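Cerato-platanin-like protein (Moniliophthora perniciosa, PDB 3SUM) is of unknown function but belongs to the cerato-platanins, small secreted fungal proteins that probably act at the fungal cell wall and in encounters with plants. Local coordinates at residues Glu43-Phe47 against Ala73-Val77. Numbering follows the deposited sequence.
Sequences EVLNF and AFVTV
Asn46 points the NH2 end of its amide at the backbone of strand residues 73-77, with ND2 3.9 Å from Val75 CA, between Phe74 O and Thr76 OG1. It occupies the third position of a type II turn, Val44 to Phe47, with phi/psi of 79/10 and Phe47 N bonded to Val44 O at 3.2 Å. CA-to-CB points at the strand, and the t rotamer (chi1 -154°) carries ND2 to two acceptors: Phe74 O at 3.3 Å, almost linear, and Thr76 OG1 at 3.0 Å. The CA atoms of Asn46 and Thr76 stand 6.9 Å apart. In this double-psi beta-barrel, the turn leads into strand 50-52, which pairs in parallel with 71-79 (Thr76 backbone to His49 and Val51); within 43-47 itself, the direct hydrogen bonds to 73-77 come from the Asn46 amide. Thr76, chi1 m, directs OG1 at the turn; Val75 points away, onto Trp64, Leu66 and Leu93. Two waters extend the polar network: one accepts from Thr76 OG1 (2.7 Å) and donates to Leu45 O (2.8 Å), the other donates to Asn46 OD1 (2.4 Å) and Phe74 O (3.0 Å).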
loop_
_atom_site.group_PDB
_atom_site.type_symbol
_atom_site.label_atom_id
_atom_site.label_comp_id
_atom_site.label_asym_id
_atom_site.label_seq_id
_atom_site.Cartn_x
_atom_site.Cartn_y
_atom_site.Cartn_z
ATOM N N GLU A 43 -13.389 -0.552 -2.243
ATOM C CA GLU A 43 -13.650 -0.672 -3.675
ATOM C C GLU A 43 -12.464 -0.339 -4.527
ATOM O O GLU A 43 -12.502 -0.465 -5.743
ATOM C CB GLU A 43 -14.811 0.223 -4.093
ATOM C CG GLU A 43 -16.087 -0.045 -3.294
ATOM C CD GLU A 43 -17.090 1.095 -3.476
ATOM O OE1 GLU A 43 -16.723 2.284 -3.375
ATOM O OE2 GLU A 43 -18.244 0.780 -3.705
ATOM N N VAL A 44 -11.408 0.182 -3.899
ATOM C CA VAL A 44 -10.288 0.654 -4.694
ATOM C C VAL A 44 -9.447 -0.538 -5.122
ATOM O O VAL A 44 -9.213 -1.476 -4.340
ATOM C CB VAL A 44 -9.432 1.636 -3.819
ATOM C CG1 VAL A 44 -8.193 2.070 -4.592
ATOM C CG2 VAL A 44 -10.256 2.843 -3.399
ATOM N N LEU A 45 -8.991 -0.536 -6.345
ATOM C CA LEU A 45 -8.052 -1.570 -6.800
ATOM C C LEU A 45 -6.882 -1.844 -5.886
ATOM O O LEU A 45 -6.227 -0.895 -5.403
ATOM C CB LEU A 45 -7.508 -1.167 -8.184
ATOM C CG LEU A 45 -8.533 -1.142 -9.306
ATOM C CD1 LEU A 45 -7.990 -0.404 -10.479
ATOM C CD2 LEU A 45 -8.839 -2.658 -9.767
ATOM N N ASN A 46 -6.622 -3.129 -5.621
ATOM C CA ASN A 46 -5.567 -3.616 -4.761
ATOM C C ASN A 46 -5.818 -3.548 -3.268
ATOM O O ASN A 46 -4.916 -3.807 -2.504
ATOM C CB ASN A 46 -4.201 -2.867 -5.051
ATOM C CG ASN A 46 -2.992 -3.694 -4.701
ATOM O OD1 ASN A 46 -3.026 -4.975 -4.789
ATOM N ND2 ASN A 46 -1.922 -3.019 -4.254
ATOM N N PHE A 47 -7.037 -3.240 -2.852
ATOM C CA PHE A 47 -7.406 -3.252 -1.501
ATOM C C PHE A 47 -7.238 -4.725 -1.049
ATOM O O PHE A 47 -7.670 -5.595 -1.750
ATOM C CB PHE A 47 -8.918 -2.898 -1.377
ATOM C CG PHE A 47 -9.452 -3.080 0.047
ATOM C CD1 PHE A 47 -9.271 -2.092 0.997
ATOM C CD2 PHE A 47 -10.003 -4.288 0.443
ATOM C CE1 PHE A 47 -9.759 -2.252 2.304
ATOM C CE2 PHE A 47 -10.468 -4.472 1.696
ATOM C CZ PHE A 47 -10.354 -3.482 2.655
ATOM N N ALA A 73 5.724 -7.579 -1.327
ATOM C CA ALA A 73 4.360 -7.276 -1.605
ATOM C C ALA A 73 4.293 -6.065 -2.494
ATOM O O ALA A 73 5.212 -5.231 -2.484
ATOM C CB ALA A 73 3.566 -6.999 -0.253
ATOM N N PHE A 74 3.186 -5.937 -3.199
ATOM C CA PHE A 74 2.955 -4.768 -3.981
ATOM C C PHE A 74 1.848 -3.947 -3.356
ATOM O O PHE A 74 0.758 -4.438 -3.068
ATOM C CB PHE A 74 2.570 -5.146 -5.437
ATOM C CG PHE A 74 3.672 -5.820 -6.166
ATOM C CD1 PHE A 74 4.719 -5.084 -6.768
ATOM C CD2 PHE A 74 3.642 -7.234 -6.324
ATOM C CE1 PHE A 74 5.697 -5.708 -7.495
ATOM C CE2 PHE A 74 4.660 -7.861 -7.065
ATOM C CZ PHE A 74 5.690 -7.081 -7.625
ATOM N N VAL A 75 2.151 -2.673 -3.098
ATOM C CA VAL A 75 1.227 -1.878 -2.327
ATOM C C VAL A 75 0.861 -0.585 -3.052
ATOM O O VAL A 75 1.661 -0.081 -3.776
ATOM C CB VAL A 75 1.798 -1.559 -0.919
ATOM C CG1 VAL A 75 2.194 -2.856 -0.168
ATOM C CG2 VAL A 75 3.066 -0.684 -0.969
ATOM N N THR A 76 -0.388 -0.077 -2.830
ATOM C CA THR A 76 -0.786 1.135 -3.426
ATOM C C THR A 76 -0.687 2.193 -2.366
ATOM O O THR A 76 -1.162 2.011 -1.246
ATOM C CB THR A 76 -2.225 0.995 -3.904
ATOM O OG1 THR A 76 -2.251 -0.115 -4.802
ATOM C CG2 THR A 76 -2.670 2.253 -4.725
ATOM N N VAL A 77 -0.117 3.357 -2.726
ATOM C CA VAL A 77 -0.135 4.436 -1.809
ATOM C C VAL A 77 -1.515 5.112 -1.841
ATOM O O VAL A 77 -1.936 5.600 -2.886
ATOM C CB VAL A 77 0.995 5.479 -2.221
ATOM C CG1 VAL A 77 0.898 6.794 -1.316
ATOM C CG2 VAL A 77 2.420 4.836 -2.047
HETATM O O HOH W 1 -4.002 -0.058 -6.892
HETATM O O HOH W 2 -0.985 -6.312 -4.623
#